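Side-chain contact in bromo domain-containing protein (Trypanosoma cruzi, PDB 6NEY), which probably recognises acetylated lysines, such as those of histone tails, through its bromodomain, although its own function is uncharacterised: residues A[87-92]-A[101-106]. Sequence-based numbering, arbitrary orientation.
Sequences NCYRFN and IAERFE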
ATOM      1  N   ASN A  87      -1.078  -8.836   7.724  1.00 29.69           N
ATOM      2  CA  ASN A  87      -1.348  -8.436   9.133  1.00 30.64           C
ATOM      3  C   ASN A  87      -2.845  -8.506   9.452  1.00 30.54           C
ATOM      4  O   ASN A  87      -3.204  -8.935  10.563  1.00 31.93           O
ATOM      5  CB  ASN A  87      -0.794  -7.047   9.427  1.00 31.48           C
ATOM      6  CG  ASN A  87       0.714  -7.071   9.580  1.00 30.43           C
ATOM      7  OD1 ASN A  87       1.335  -8.135   9.553  1.00 31.87           O
ATOM      8  ND2 ASN A  87       1.302  -5.895   9.725  1.00 31.45           N
ATOM      9  N   CYS A  88      -3.700  -8.103   8.516  1.00 28.62           N
ATOM     10  CA  CYS A  88      -5.163  -8.224   8.658  1.00 26.78           C
ATOM     11  C   CYS A  88      -5.539  -9.706   8.824  1.00 25.45           C
ATOM     12  O   CYS A  88      -6.311 -10.023   9.739  1.00 26.38           O
ATOM     13  CB  CYS A  88      -5.856  -7.553   7.484  1.00 26.73           C
ATOM     14  SG  CYS A  88      -7.648  -7.632   7.608  1.00 29.00           S
ATOM     15  N   TYR A  89      -4.994 -10.588   7.996  1.00 25.08           N
ATOM     16  CA  TYR A  89      -5.300 -12.041   8.014  1.00 24.84           C
ATOM     17  C   TYR A  89      -4.772 -12.665   9.305  1.00 28.93           C
ATOM     18  O   TYR A  89      -5.501 -13.451   9.938  1.00 31.06           O
ATOM     19  CB  TYR A  89      -4.676 -12.781   6.835  1.00 25.69           C
ATOM     20  CG  TYR A  89      -5.246 -12.439   5.481  1.00 22.46           C
ATOM     21  CD1 TYR A  89      -6.599 -12.201   5.289  1.00 22.42           C
ATOM     22  CD2 TYR A  89      -4.417 -12.435   4.374  1.00 22.22           C
ATOM     23  CE1 TYR A  89      -7.103 -11.905   4.029  1.00 22.26           C
ATOM     24  CE2 TYR A  89      -4.903 -12.142   3.115  1.00 21.50           C
ATOM     25  CZ  TYR A  89      -6.242 -11.868   2.942  1.00 21.28           C
ATOM     26  OH  TYR A  89      -6.690 -11.582   1.689  1.00 23.73           O
ATOM     27  N   ARG A  90      -3.553 -12.308   9.691  1.00 30.72           N
ATOM     28  CA  ARG A  90      -2.882 -12.934  10.862  1.00 35.53           C
ATOM     29  C   ARG A  90      -3.615 -12.497  12.139  1.00 35.67           C
ATOM     30  O   ARG A  90      -3.776 -13.351  13.037  1.00 36.24           O
ATOM     31  CB  ARG A  90      -1.384 -12.608  10.843  1.00 35.70           C
ATOM     32  CG  ARG A  90      -0.574 -13.552   9.962  1.00 41.16           C
ATOM     33  N   PHE A  91      -4.105 -11.254  12.194  1.00 35.94           N
ATOM     34  CA  PHE A  91      -4.729 -10.677  13.413  1.00 35.67           C
ATOM     35  C   PHE A  91      -6.237 -10.957  13.464  1.00 35.97           C
ATOM     36  O   PHE A  91      -6.697 -11.344  14.552  1.00 32.93           O
ATOM     37  CB  PHE A  91      -4.414  -9.189  13.566  1.00 36.51           C
ATOM     38  CG  PHE A  91      -4.665  -8.711  14.976  1.00 39.13           C
ATOM     39  CD1 PHE A  91      -3.800  -9.063  16.002  1.00 37.95           C
ATOM     40  CD2 PHE A  91      -5.810  -8.001  15.294  1.00 36.14           C
ATOM     41  CE1 PHE A  91      -4.039  -8.646  17.303  1.00 37.77           C
ATOM     42  CE2 PHE A  91      -6.050  -7.587  16.597  1.00 39.86           C
ATOM     43  CZ  PHE A  91      -5.161  -7.909  17.598  1.00 36.91           C
ATOM     44  N   ASN A  92      -6.976 -10.777  12.359  1.00 32.89           N
ATOM     45  CA  ASN A  92      -8.464 -10.873  12.304  1.00 31.80           C
ATOM     46  C   ASN A  92      -8.904 -12.235  11.755  1.00 30.51           C
ATOM     47  O   ASN A  92     -10.120 -12.526  11.830  1.00 32.00           O
ATOM     48  CB  ASN A  92      -9.088  -9.794  11.419  1.00 34.41           C
ATOM     49  CG  ASN A  92      -8.739  -8.395  11.865  1.00 36.66           C
ATOM     50  OD1 ASN A  92      -8.400  -7.537  11.045  1.00 38.38           O
ATOM     51  ND2 ASN A  92      -8.819  -8.160  13.160  1.00 40.29           N
ATOM     52  N   ILE A 101     -12.770  -8.314   2.572  1.00 19.52           N
ATOM     53  CA  ILE A 101     -12.312  -6.956   2.180  1.00 18.44           C
ATOM     54  C   ILE A 101     -10.818  -7.022   1.876  1.00 17.73           C
ATOM     55  O   ILE A 101     -10.413  -6.454   0.894  1.00 18.89           O
ATOM     56  CB  ILE A 101     -12.630  -5.918   3.267  1.00 18.10           C
ATOM     57  CG1 ILE A 101     -14.138  -5.657   3.349  1.00 19.54           C
ATOM     58  CG2 ILE A 101     -11.829  -4.646   3.022  1.00 18.17           C
ATOM     59  CD1 ILE A 101     -14.560  -4.880   4.595  1.00 19.50           C
ATOM     60  N   ALA A 102     -10.009  -7.629   2.743  1.00 17.86           N
ATOM     61  CA  ALA A 102      -8.539  -7.648   2.553  1.00 19.33           C
ATOM     62  C   ALA A 102      -8.202  -8.251   1.183  1.00 18.53           C
ATOM     63  O   ALA A 102      -7.328  -7.676   0.475  1.00 18.29           O
ATOM     64  CB  ALA A 102      -7.847  -8.411   3.650  1.00 18.59           C
ATOM     65  N   GLU A 103      -8.835  -9.363   0.818  1.00 20.43           N
ATOM     66  CA  GLU A 103      -8.501 -10.062  -0.462  1.00 21.54           C
ATOM     67  C   GLU A 103      -8.975  -9.201  -1.650  1.00 21.12           C
ATOM     68  O   GLU A 103      -8.222  -9.095  -2.656  1.00 20.64           O
ATOM     69  CB  GLU A 103      -9.085 -11.480  -0.555  1.00 21.88           C
ATOM     70  CG  GLU A 103      -8.483 -12.238  -1.732  1.00 22.88           C
ATOM     71  CD  GLU A 103      -8.871 -13.698  -1.883  1.00 25.02           C
ATOM     72  OE1 GLU A 103      -9.808 -14.142  -1.202  1.00 25.80           O
ATOM     73  OE2 GLU A 103      -8.263 -14.358  -2.753  1.00 25.65           O
ATOM     74  N   ARG A 104     -10.128  -8.545  -1.550  1.00 19.90           N
ATOM     75  CA  ARG A 104     -10.584  -7.665  -2.660  1.00 19.76           C
ATOM     76  C   ARG A 104      -9.640  -6.455  -2.750  1.00 19.19           C
ATOM     77  O   ARG A 104      -9.328  -5.996  -3.886  1.00 18.01           O
ATOM     78  CB  ARG A 104     -12.033  -7.220  -2.464  1.00 21.96           C
ATOM     79  CG  ARG A 104     -13.074  -8.307  -2.690  1.00 22.15           C
ATOM     80  CD  ARG A 104     -14.462  -7.689  -2.731  1.00 23.70           C
ATOM     81  NE  ARG A 104     -14.826  -7.042  -1.481  1.00 21.50           N
ATOM     82  CZ  ARG A 104     -15.489  -7.608  -0.471  1.00 24.00           C
ATOM     83  NH1 ARG A 104     -15.779  -6.897   0.614  1.00 23.58           N
ATOM     84  NH2 ARG A 104     -15.905  -8.855  -0.551  1.00 25.41           N
ATOM     85  N   PHE A 105      -9.233  -5.913  -1.600  1.00 18.60           N
ATOM     86  CA  PHE A 105      -8.331  -4.741  -1.500  1.00 18.82           C
ATOM     87  C   PHE A 105      -6.985  -5.088  -2.144  1.00 18.44           C
ATOM     88  O   PHE A 105      -6.462  -4.284  -2.938  1.00 17.74           O
ATOM     89  CB  PHE A 105      -8.153  -4.298  -0.048  1.00 19.26           C
ATOM     90  CG  PHE A 105      -7.003  -3.353   0.159  1.00 20.16           C
ATOM     91  CD1 PHE A 105      -7.117  -2.022  -0.204  1.00 20.77           C
ATOM     92  CD2 PHE A 105      -5.795  -3.792   0.699  1.00 22.52           C
ATOM     93  CE1 PHE A 105      -6.061  -1.146  -0.024  1.00 21.13           C
ATOM     94  CE2 PHE A 105      -4.738  -2.908   0.866  1.00 22.06           C
ATOM     95  CZ  PHE A 105      -4.876  -1.592   0.513  1.00 21.82           C
ATOM     96  N   GLU A 106      -6.440  -6.272  -1.845  1.00 18.30           N
ATOM     97  CA  GLU A 106      -5.117  -6.687  -2.389  1.00 21.40           C
ATOM     98  C   GLU A 106      -5.210  -6.720  -3.925  1.00 20.87           C
ATOM     99  O   GLU A 106      -4.290  -6.170  -4.598  1.00 19.95           O
ATOM    100  CB  GLU A 106      -4.664  -8.009  -1.761  1.00 22.87           C
ATOM    101  CG  GLU A 106      -3.226  -8.395  -2.074  1.00 28.43           C
ATOM    102  CD  GLU A 106      -2.905  -9.809  -1.590  1.00 31.58           C
ATOM    103  OE1 GLU A 106      -3.802 -10.684  -1.663  1.00 36.48           O
ATOM    104  OE2 GLU A 106      -1.790 -10.041  -1.122  1.00 37.67           O
TER
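Tyr89 reaches from helix 75-92 to Ala102 and Glu103 on helix 97-124. The two segments run nearly antiparallel, at 174°, with their axes 10.6 Å apart. This spacing leaves room for the Tyr89 ring between the two backbones. The torsions set its course: CG lies anti to the carbonyl carbon of Tyr89 (chi1 -68°), and the ring then heads for the other helix. CB and CG stay back on their own helix. CD1 begins the approach, 4.3 Å from CB of Ala102. CE1 makes the main apolar contact, 3.6 Å from the same methyl. CZ follows at 3.9 Å from Ala102 CB. The methyl meets this side of the ring obliquely. At the tip, OH rests against Glu103, 3.2 Å from its CA and 3.3 Å from its CB. Glu103 N is similarly near, but its angle is too poor for a hydrogen bond with the phenol. Cys88 meets the same methyl from its buried place beside the tyrosine. Its SG is anti to the backbone N (chi1 -179°) and stands 4.0 Å from Ala102 CB. The Ala102 methyl is thus shared by a ring and a sulfur. Tyr89 also touches Ala99, one turn earlier on helix 97-124. Deeper in the bundle, Phe105 stacks on Phe31 and packs against Ile81 and Val85.

The two helices are the last two of the bromodomain bundle. In this family the loop joining them borders the acetyl-lysine pocket. Near that turn, neither a hydrogen bond nor a salt bridge links the two segments. The hold therefore comes from the shape fit of ring, methyl and sulfur, with little directional bonding, and the phenol OH lies beside Glu103 without gripping it.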